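Local coordinates for capsid protein (Bocavirus gorilla/GBoV1/2009, PDB 7LNK) that forms, in sixty copies, the T=1 icosahedral shell of a gorilla bocavirus and so probably encloses its parvoviral genome, at residues A[22-27]-A[447-452]; A[64-69]-A[141-146]; A[93-98]-A[206-211]. All coordinates share one frame; numbering follows the deposited sequence.

Interaction 1 of 3, residues A[22-27]-A[447-452]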
loop_
_atom_site.group_PDB
_atom_site.type_symbol
_atom_site.label_atom_id
_atom_site.label_comp_id
_atom_site.label_asym_id
_atom_site.label_seq_id
_atom_site.Cartn_x
_atom_site.Cartn_y
_atom_site.Cartn_z
ATOM N N VAL A 22 -70.118 -53.618 -9.028
ATOM C CA VAL A 22 -71.200 -53.428 -9.983
ATOM C C VAL A 22 -71.971 -52.190 -9.560
ATOM O O VAL A 22 -72.259 -52.012 -8.375
ATOM C CB VAL A 22 -72.133 -54.651 -10.056
ATOM C CG1 VAL A 22 -73.303 -54.370 -10.959
ATOM C CG2 VAL A 22 -71.380 -55.855 -10.554
ATOM N N ILE A 23 -72.287 -51.329 -10.518
ATOM C CA ILE A 23 -73.048 -50.116 -10.262
ATOM C C ILE A 23 -74.388 -50.255 -10.956
ATOM O O ILE A 23 -74.443 -50.357 -12.183
ATOM C CB ILE A 23 -72.314 -48.865 -10.759
ATOM C CG1 ILE A 23 -71.014 -48.669 -9.998
ATOM C CG2 ILE A 23 -73.187 -47.652 -10.571
ATOM C CD1 ILE A 23 -70.143 -47.622 -10.601
ATOM N N THR A 24 -75.463 -50.249 -10.183
ATOM C CA THR A 24 -76.814 -50.254 -10.717
ATOM C C THR A 24 -77.413 -48.868 -10.558
ATOM O O THR A 24 -77.247 -48.234 -9.515
ATOM C CB THR A 24 -77.685 -51.289 -10.009
ATOM O OG1 THR A 24 -77.727 -51.006 -8.609
ATOM C CG2 THR A 24 -77.134 -52.675 -10.217
ATOM N N LYS A 25 -78.100 -48.400 -11.592
ATOM C CA LYS A 25 -78.696 -47.074 -11.611
ATOM C C LYS A 25 -80.150 -47.207 -12.017
ATOM O O LYS A 25 -80.460 -47.852 -13.018
ATOM C CB LYS A 25 -77.964 -46.166 -12.581
ATOM C CG LYS A 25 -76.555 -45.886 -12.171
ATOM C CD LYS A 25 -75.884 -45.007 -13.164
ATOM C CE LYS A 25 -75.875 -45.700 -14.487
ATOM N NZ LYS A 25 -75.163 -46.988 -14.369
ATOM N N ASN A 26 -81.037 -46.622 -11.229
ATOM C CA ASN A 26 -82.463 -46.752 -11.465
ATOM C C ASN A 26 -83.124 -45.424 -11.173
ATOM O O ASN A 26 -82.879 -44.834 -10.122
ATOM C CB ASN A 26 -83.071 -47.842 -10.586
ATOM C CG ASN A 26 -82.651 -49.223 -11.003
ATOM O OD1 ASN A 26 -83.179 -49.781 -11.957
ATOM N ND2 ASN A 26 -81.683 -49.779 -10.301
ATOM N N THR A 27 -83.961 -44.963 -12.091
ATOM C CA THR A 27 -84.754 -43.766 -11.891
ATOM C C THR A 27 -86.215 -44.158 -12.026
ATOM O O THR A 27 -86.561 -44.999 -12.854
ATOM C CB THR A 27 -84.397 -42.680 -12.907
ATOM O OG1 THR A 27 -82.994 -42.431 -12.865
ATOM C CG2 THR A 27 -85.092 -41.393 -12.556
ATOM N N ILE A 447 -76.741 -47.614 -6.657
ATOM C CA ILE A 447 -76.078 -48.439 -5.661
ATOM C C ILE A 447 -74.802 -48.998 -6.266
ATOM O O ILE A 447 -74.803 -49.491 -7.396
ATOM C CB ILE A 447 -76.969 -49.584 -5.144
ATOM C CG1 ILE A 447 -78.188 -49.031 -4.428
ATOM C CG2 ILE A 447 -76.206 -50.431 -4.159
ATOM C CD1 ILE A 447 -79.169 -50.084 -4.073
ATOM N N VAL A 448 -73.713 -48.898 -5.517
ATOM C CA VAL A 448 -72.462 -49.560 -5.845
ATOM C C VAL A 448 -72.463 -50.888 -5.111
ATOM O O VAL A 448 -72.737 -50.939 -3.909
ATOM C CB VAL A 448 -71.248 -48.709 -5.454
ATOM C CG1 VAL A 448 -69.977 -49.461 -5.739
ATOM C CG2 VAL A 448 -71.269 -47.403 -6.198
ATOM N N TRP A 449 -72.189 -51.960 -5.836
ATOM C CA TRP A 449 -72.255 -53.313 -5.314
ATOM C C TRP A 449 -70.869 -53.923 -5.377
ATOM O O TRP A 449 -70.320 -54.095 -6.465
ATOM C CB TRP A 449 -73.222 -54.160 -6.136
ATOM C CG TRP A 449 -74.638 -53.751 -6.038
ATOM C CD1 TRP A 449 -75.278 -52.858 -6.827
ATOM C CD2 TRP A 449 -75.620 -54.279 -5.149
ATOM N NE1 TRP A 449 -76.591 -52.758 -6.460
ATOM C CE2 TRP A 449 -76.827 -53.630 -5.433
ATOM C CE3 TRP A 449 -75.592 -55.233 -4.136
ATOM C CZ2 TRP A 449 -77.991 -53.897 -4.737
ATOM C CZ3 TRP A 449 -76.744 -55.497 -3.455
ATOM C CH2 TRP A 449 -77.927 -54.831 -3.751
ATOM N N GLU A 450 -70.308 -54.255 -4.226
ATOM C CA GLU A 450 -69.014 -54.915 -4.199
ATOM C C GLU A 450 -69.191 -56.384 -4.550
ATOM O O GLU A 450 -70.030 -57.070 -3.965
ATOM C CB GLU A 450 -68.373 -54.759 -2.826
ATOM C CG GLU A 450 -66.978 -55.305 -2.744
ATOM C CD GLU A 450 -66.361 -55.090 -1.388
ATOM O OE1 GLU A 450 -67.048 -54.534 -0.510
ATOM O OE2 GLU A 450 -65.193 -55.479 -1.197
ATOM N N VAL A 451 -68.415 -56.866 -5.519
ATOM C CA VAL A 451 -68.579 -58.214 -6.040
ATOM C C VAL A 451 -67.239 -58.933 -6.044
ATOM O O VAL A 451 -66.177 -58.327 -5.908
ATOM C CB VAL A 451 -69.191 -58.225 -7.456
ATOM C CG1 VAL A 451 -70.586 -57.674 -7.433
ATOM C CG2 VAL A 451 -68.348 -57.432 -8.391
ATOM N N GLU A 452 -67.310 -60.252 -6.190
ATOM C CA GLU A 452 -66.138 -61.114 -6.227
ATOM C C GLU A 452 -66.374 -62.202 -7.258
ATOM O O GLU A 452 -67.423 -62.848 -7.243
ATOM C CB GLU A 452 -65.882 -61.732 -4.850
ATOM C CG GLU A 452 -64.652 -62.595 -4.735
ATOM C CD GLU A 452 -63.369 -61.822 -4.840
ATOM O OE1 GLU A 452 -63.408 -60.581 -4.737
ATOM O OE2 GLU A 452 -62.312 -62.457 -5.022
#
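Val22 faces Trp449, and Thr24 faces Ile447, as antiparallel hydrogen-bonded pairs, with the two short strand segments running at 154° to each other and approaching to 4.6 Å between axes. Each of these pairs makes two backbone bonds, N-H to C=O in both directions; between them Ile23 and Val448 form a non-hydrogen-bonded pair. The register thus covers 22-24 against 447-449, beyond which residues 25-27 run past the start of 447-452, and Asn26 continues the pairing with Cys445.

One side chain bond ties the strands as well. The indole NE1 of Trp449 donates to OG1 of Thr24 at 3.0 Å, with the hydroxyl oxygen at the ring edge and nearly in its plane. Thr24 places that oxygen between its backbone N and carbonyl carbon (chi1 59°), where it can meet the indole reaching over from the diagonal position. CG2 of Thr24 lies 3.8 Å from the same NE1. Over one face of the indole sits CG2 of Ile447, offset toward the rim, and Phe74 also meets the ring.

Further along the same side of the sheet, CG2 of Val22 touches CG1 of Val451 at 3.7 Å, the two side chains crossing at about a right angle. On the other side Ile23 and Val448 lie alongside one another, CG1 of the former 4.0 Å from CG2 of the latter.

Val448 also bonds through its backbone to strand 86-108, while Ile23 bonds to His16, so both segments are inner strands. The order fits the first two strands of the BIDG sheet in the parvoviral jelly roll.

Interaction 2 of 3, residues A[64-69]-A[141-146]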
loop_
_atom_site.group_PDB
_atom_site.type_symbol
_atom_site.label_atom_id
_atom_site.label_comp_id
_atom_site.label_asym_id
_atom_site.label_seq_id
_atom_site.Cartn_x
_atom_site.Cartn_y
_atom_site.Cartn_z
ATOM N N TYR A 64 -93.354 -42.701 2.041
ATOM C CA TYR A 64 -91.937 -43.001 2.150
ATOM C C TYR A 64 -91.466 -43.841 0.976
ATOM O O TYR A 64 -92.206 -44.654 0.422
ATOM C CB TYR A 64 -91.631 -43.720 3.466
ATOM C CG TYR A 64 -92.301 -45.058 3.590
ATOM C CD1 TYR A 64 -91.663 -46.213 3.184
ATOM C CD2 TYR A 64 -93.584 -45.162 4.080
ATOM C CE1 TYR A 64 -92.272 -47.423 3.284
ATOM C CE2 TYR A 64 -94.201 -46.371 4.181
ATOM C CZ TYR A 64 -93.543 -47.497 3.782
ATOM O OH TYR A 64 -94.163 -48.713 3.887
ATOM N N PHE A 65 -90.204 -43.636 0.624
ATOM C CA PHE A 65 -89.522 -44.410 -0.396
ATOM C C PHE A 65 -88.982 -45.700 0.198
ATOM O O PHE A 65 -88.291 -45.681 1.217
ATOM C CB PHE A 65 -88.374 -43.599 -0.990
ATOM C CG PHE A 65 -88.814 -42.370 -1.711
ATOM C CD1 PHE A 65 -89.147 -42.421 -3.042
ATOM C CD2 PHE A 65 -88.923 -41.168 -1.051
ATOM C CE1 PHE A 65 -89.561 -41.303 -3.706
ATOM C CE2 PHE A 65 -89.340 -40.042 -1.719
ATOM C CZ PHE A 65 -89.656 -40.114 -3.048
ATOM N N ASN A 66 -89.296 -46.820 -0.446
ATOM C CA ASN A 66 -88.766 -48.120 -0.054
ATOM C C ASN A 66 -87.973 -48.705 -1.207
ATOM O O ASN A 66 -88.541 -49.053 -2.244
ATOM C CB ASN A 66 -89.878 -49.077 0.360
ATOM C CG ASN A 66 -89.341 -50.335 0.980
ATOM O OD1 ASN A 66 -88.277 -50.330 1.585
ATOM N ND2 ASN A 66 -90.071 -51.422 0.837
ATOM N N PHE A 67 -86.663 -48.807 -1.028
ATOM C CA PHE A 67 -85.780 -49.360 -2.041
ATOM C C PHE A 67 -85.442 -50.824 -1.810
ATOM O O PHE A 67 -84.609 -51.373 -2.530
ATOM C CB PHE A 67 -84.509 -48.526 -2.145
ATOM C CG PHE A 67 -84.766 -47.136 -2.592
ATOM C CD1 PHE A 67 -84.937 -46.856 -3.927
ATOM C CD2 PHE A 67 -84.869 -46.112 -1.679
ATOM C CE1 PHE A 67 -85.192 -45.583 -4.341
ATOM C CE2 PHE A 67 -85.119 -44.842 -2.088
ATOM C CZ PHE A 67 -85.282 -44.575 -3.422
ATOM N N ASN A 68 -86.039 -51.476 -0.814
ATOM C CA ASN A 68 -85.513 -52.781 -0.435
ATOM C C ASN A 68 -86.253 -53.875 -1.201
ATOM O O ASN A 68 -87.305 -54.377 -0.804
ATOM C CB ASN A 68 -85.690 -52.935 1.067
ATOM C CG ASN A 68 -85.026 -54.146 1.618
ATOM O OD1 ASN A 68 -84.010 -54.585 1.116
ATOM N ND2 ASN A 68 -85.604 -54.704 2.670
ATOM N N GLN A 69 -85.623 -54.296 -2.292
ATOM C CA GLN A 69 -85.803 -55.556 -2.988
ATOM C C GLN A 69 -84.622 -55.674 -3.938
ATOM O O GLN A 69 -84.034 -54.663 -4.315
ATOM C CB GLN A 69 -87.144 -55.606 -3.717
ATOM C CG GLN A 69 -87.447 -56.906 -4.387
ATOM C CD GLN A 69 -88.852 -56.965 -4.882
ATOM O OE1 GLN A 69 -89.660 -56.114 -4.562
ATOM N NE2 GLN A 69 -89.140 -57.937 -5.720
ATOM N N ASP A 141 -92.614 -56.209 1.664
ATOM C CA ASP A 141 -93.702 -55.273 1.440
ATOM C C ASP A 141 -93.838 -54.953 -0.039
ATOM O O ASP A 141 -92.879 -55.033 -0.807
ATOM C CB ASP A 141 -93.476 -53.987 2.227
ATOM C CG ASP A 141 -93.671 -54.174 3.706
ATOM O OD1 ASP A 141 -94.230 -55.216 4.101
ATOM O OD2 ASP A 141 -93.282 -53.273 4.474
ATOM N N GLU A 142 -95.047 -54.571 -0.434
ATOM C CA GLU A 142 -95.316 -54.185 -1.809
ATOM C C GLU A 142 -95.080 -52.706 -2.067
ATOM O O GLU A 142 -95.336 -52.237 -3.178
ATOM C CB GLU A 142 -96.749 -54.550 -2.183
ATOM C CG GLU A 142 -96.979 -56.031 -2.238
ATOM C CD GLU A 142 -98.401 -56.386 -2.570
ATOM O OE1 GLU A 142 -99.257 -55.481 -2.570
ATOM O OE2 GLU A 142 -98.664 -57.573 -2.836
ATOM N N ASP A 143 -94.610 -51.966 -1.073
ATOM C CA ASP A 143 -94.308 -50.551 -1.213
ATOM C C ASP A 143 -93.050 -50.285 -2.026
ATOM O O ASP A 143 -92.734 -49.123 -2.288
ATOM C CB ASP A 143 -94.201 -49.911 0.173
ATOM C CG ASP A 143 -93.106 -50.520 1.023
ATOM O OD1 ASP A 143 -92.308 -51.317 0.504
ATOM O OD2 ASP A 143 -93.047 -50.205 2.226
ATOM N N VAL A 144 -92.329 -51.324 -2.424
ATOM C CA VAL A 144 -90.993 -51.162 -2.970
ATOM C C VAL A 144 -91.049 -50.561 -4.374
ATOM O O VAL A 144 -92.071 -50.627 -5.068
ATOM C CB VAL A 144 -90.300 -52.535 -2.956
ATOM C CG1 VAL A 144 -91.024 -53.471 -3.888
ATOM C CG2 VAL A 144 -88.832 -52.436 -3.284
ATOM N N MET A 145 -89.937 -49.957 -4.783
ATOM C CA MET A 145 -89.783 -49.378 -6.108
ATOM C C MET A 145 -90.106 -50.405 -7.193
ATOM O O MET A 145 -89.828 -51.594 -7.030
ATOM C CB MET A 145 -88.356 -48.857 -6.260
ATOM C CG MET A 145 -87.993 -48.325 -7.609
ATOM S SD MET A 145 -86.379 -47.531 -7.685
ATOM C CE MET A 145 -85.266 -48.915 -7.568
ATOM N N PRO A 146 -90.709 -49.982 -8.305
ATOM C CA PRO A 146 -91.121 -50.950 -9.319
ATOM C C PRO A 146 -89.919 -51.560 -10.010
ATOM O O PRO A 146 -88.808 -51.033 -9.956
ATOM C CB PRO A 146 -91.946 -50.103 -10.289
ATOM C CG PRO A 146 -92.386 -48.959 -9.486
ATOM C CD PRO A 146 -91.173 -48.645 -8.684
#
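Met145 meets Asn66 and Phe67, and its side chain can be followed outward. CB lies 4.0 Å from the carbonyl O of Asn66, the oxygen that also accepts the backbone N-H of Met145 at 3.0 Å, with the nitrogen in line with the C=O but the N-H bent away (143°). CG continues anti to the backbone N (chi1 175°), carrying SD to the edge of the Phe67 ring, 4.0 Å from CE1 and close to the ring plane: a Met-aromatic contact. A bend at the last torsion leaves CE 4.2 Å from CD1 of Phe67. Trp153 backs this group, packing against Met145 and standing edge-to-face to Phe67.

Residues 64-69 lead off strand 62-65, whose pairing with 415-420 fits strand C of the CHEF sheet of a jelly roll; 141-146 belong to the long connection that leaves strand 123-128.

Tyr64 reaches the same connection with its hydroxyl, which donates to OD2 of Asp143, modelled at 2.5 Å. Ring and carboxylate stand nearly perpendicular, 86° apart. OD1 of Asn66 is hydrogen-bonded to the hydroxyl of Ser137. CB of Gln69 packs on CG2 of Val144 at 3.6 Å. Elsewhere Asp141 salt-bridges Lys261 of a neighbouring subunit through OD1.

Interaction 3 of 3, residues A[93-98]-A[206-211]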
loop_
_atom_site.group_PDB
_atom_site.type_symbol
_atom_site.label_atom_id
_atom_site.label_comp_id
_atom_site.label_asym_id
_atom_site.label_seq_id
_atom_site.Cartn_x
_atom_site.Cartn_y
_atom_site.Cartn_z
ATOM N N ALA A 93 -72.338 -48.723 -1.538
ATOM C CA ALA A 93 -72.798 -47.368 -1.302
ATOM C C ALA A 93 -74.075 -47.118 -2.087
ATOM O O ALA A 93 -74.194 -47.506 -3.247
ATOM C CB ALA A 93 -71.740 -46.348 -1.697
ATOM N N MET A 94 -75.030 -46.469 -1.434
ATOM C CA MET A 94 -76.281 -46.065 -2.052
ATOM C C MET A 94 -76.287 -44.555 -2.203
ATOM O O MET A 94 -75.796 -43.835 -1.334
ATOM C CB MET A 94 -77.485 -46.495 -1.217
ATOM C CG MET A 94 -78.816 -46.154 -1.830
ATOM S SD MET A 94 -80.226 -46.632 -0.817
ATOM C CE MET A 94 -80.312 -48.380 -1.129
ATOM N N LEU A 95 -76.822 -44.078 -3.318
ATOM C CA LEU A 95 -77.053 -42.658 -3.515
ATOM C C LEU A 95 -78.423 -42.493 -4.142
ATOM O O LEU A 95 -78.689 -43.053 -5.207
ATOM C CB LEU A 95 -75.964 -42.039 -4.392
ATOM C CG LEU A 95 -75.919 -40.519 -4.526
ATOM C CD1 LEU A 95 -74.488 -40.076 -4.625
ATOM C CD2 LEU A 95 -76.650 -40.078 -5.752
ATOM N N VAL A 96 -79.291 -41.738 -3.484
ATOM C CA VAL A 96 -80.637 -41.501 -3.976
ATOM C C VAL A 96 -80.832 -40.006 -4.153
ATOM O O VAL A 96 -80.265 -39.203 -3.409
ATOM C CB VAL A 96 -81.714 -42.085 -3.041
ATOM C CG1 VAL A 96 -81.596 -43.587 -2.973
ATOM C CG2 VAL A 96 -81.555 -41.525 -1.690
ATOM N N LYS A 97 -81.619 -39.637 -5.154
ATOM C CA LYS A 97 -81.902 -38.248 -5.471
ATOM C C LYS A 97 -83.388 -38.108 -5.730
ATOM O O LYS A 97 -83.963 -38.908 -6.467
ATOM C CB LYS A 97 -81.126 -37.787 -6.701
ATOM C CG LYS A 97 -79.636 -37.721 -6.528
ATOM C CD LYS A 97 -78.983 -37.339 -7.828
ATOM C CE LYS A 97 -77.491 -37.220 -7.687
ATOM N NZ LYS A 97 -76.851 -36.914 -8.985
ATOM N N ILE A 98 -84.005 -37.103 -5.126
ATOM C CA ILE A 98 -85.372 -36.711 -5.444
ATOM C C ILE A 98 -85.293 -35.367 -6.142
ATOM O O ILE A 98 -84.735 -34.411 -5.597
ATOM C CB ILE A 98 -86.261 -36.646 -4.195
ATOM C CG1 ILE A 98 -86.422 -38.027 -3.573
ATOM C CG2 ILE A 98 -87.613 -36.113 -4.546
ATOM C CD1 ILE A 98 -85.543 -38.263 -2.391
ATOM N N SER A 206 -84.169 -29.694 -5.333
ATOM C CA SER A 206 -83.927 -31.128 -5.330
ATOM C C SER A 206 -83.174 -31.489 -4.062
ATOM O O SER A 206 -82.601 -30.628 -3.394
ATOM C CB SER A 206 -83.147 -31.573 -6.567
ATOM O OG SER A 206 -81.860 -30.998 -6.596
ATOM N N SER A 207 -83.189 -32.774 -3.732
ATOM C CA SER A 207 -82.462 -33.276 -2.579
ATOM C C SER A 207 -81.819 -34.605 -2.933
ATOM O O SER A 207 -82.297 -35.326 -3.808
ATOM C CB SER A 207 -83.376 -33.435 -1.364
ATOM O OG SER A 207 -84.388 -34.388 -1.615
ATOM N N GLU A 208 -80.724 -34.920 -2.250
ATOM C CA GLU A 208 -80.027 -36.177 -2.463
ATOM C C GLU A 208 -79.550 -36.730 -1.133
ATOM O O GLU A 208 -79.308 -35.980 -0.188
ATOM C CB GLU A 208 -78.844 -36.016 -3.411
ATOM C CG GLU A 208 -77.756 -35.126 -2.896
ATOM C CD GLU A 208 -76.673 -34.902 -3.919
ATOM O OE1 GLU A 208 -76.611 -35.677 -4.892
ATOM O OE2 GLU A 208 -75.881 -33.952 -3.751
ATOM N N PHE A 209 -79.416 -38.048 -1.074
ATOM C CA PHE A 209 -79.083 -38.757 0.148
ATOM C C PHE A 209 -78.076 -39.846 -0.172
ATOM O O PHE A 209 -78.250 -40.596 -1.133
ATOM C CB PHE A 209 -80.328 -39.377 0.764
ATOM C CG PHE A 209 -81.383 -38.384 1.092
ATOM C CD1 PHE A 209 -81.352 -37.688 2.276
ATOM C CD2 PHE A 209 -82.393 -38.119 0.195
ATOM C CE1 PHE A 209 -82.316 -36.766 2.564
ATOM C CE2 PHE A 209 -83.359 -37.197 0.484
ATOM C CZ PHE A 209 -83.321 -36.522 1.669
ATOM N N THR A 210 -77.025 -39.931 0.630
ATOM C CA THR A 210 -76.006 -40.955 0.470
ATOM C C THR A 210 -76.059 -41.889 1.662
ATOM O O THR A 210 -76.384 -41.465 2.774
ATOM C CB THR A 210 -74.612 -40.345 0.345
ATOM O OG1 THR A 210 -74.319 -39.583 1.518
ATOM C CG2 THR A 210 -74.543 -39.439 -0.860
ATOM N N PHE A 211 -75.756 -43.156 1.428
ATOM C CA PHE A 211 -75.683 -44.148 2.483
ATOM C C PHE A 211 -74.539 -45.099 2.186
ATOM O O PHE A 211 -74.373 -45.547 1.051
ATOM C CB PHE A 211 -76.988 -44.922 2.605
ATOM C CG PHE A 211 -76.955 -45.987 3.649
ATOM C CD1 PHE A 211 -77.132 -45.672 4.977
ATOM C CD2 PHE A 211 -76.739 -47.303 3.304
ATOM C CE1 PHE A 211 -77.097 -46.644 5.930
ATOM C CE2 PHE A 211 -76.702 -48.274 4.262
ATOM C CZ PHE A 211 -76.882 -47.947 5.570
#
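The Phe209 ring meets Val96 and Ile98 at its edge: CG2 of Val96 and CD1 of Ile98 both lie near the ring plane, the latter 3.8 Å from CE2. CG of Phe209 is anti to its carbonyl carbon (chi1 -59°), which leans the ring back toward Ile98, diagonally across the strands, while CB stays 3.5 Å from CG2 of Val96. Ile125, Cys127 and Ile416 also pack against Phe209. Phe211 behaves differently. Its CB faces CB of Met94 at 4.2 Å, but the ring swings away from the partner strand and stands edge-to-face with Phe213.

On the more exposed side of the sheet, Lys97 and Glu208 run alongside each other. OE1 of the carboxylate comes to 3.3 Å from CE of Lys97, yet NZ is 4.3 Å from OE1, too far for a salt bridge, so the charges probably attract only loosely. Leu95 lies beside Thr210 in the same manner, with CD1 3.8 Å from CG2.

Between the two faces runs a regular antiparallel ladder. Met94 with Phe211, Val96 with Phe209 and Ile98 with Ser207 each exchange two backbone hydrogen bonds. The segments run at 168° to one another, fitting strands D and G of the BIDG sheet. Along the margin of 93-98 away from 206-211, strand 437-453 bonds to Ala93, Leu95 and Lys97, and Ile416 of strand 415-420 packs against the face carrying Val96, Ile98 and Phe209.

Overall arrangement
Interactions 1 and 3 are successive steps across one sheet, in the order 21-33, 437-453, 86-108, 207-223, with centres about 14 Å apart. They join where Val448 N lies 2.7 Å from Ala93 O, probably a hydrogen bond, and where Ile447 CD1 packs on Met94 CE. Interaction 2 packs on the face of this sheet that carries Val96, its centre about 17 Å from that of interaction 1 and about 15 Å from that of interaction 3. Phe67 CZ reaches Val96 CG1 at 3.8 Å, and Met145 CE reaches Asn26 CB at 3.9 Å. Interactions 1 and 3 join strands within the BIDG sheet of the jelly-roll core, and interaction 2 sets Phe67 and Met145 against it.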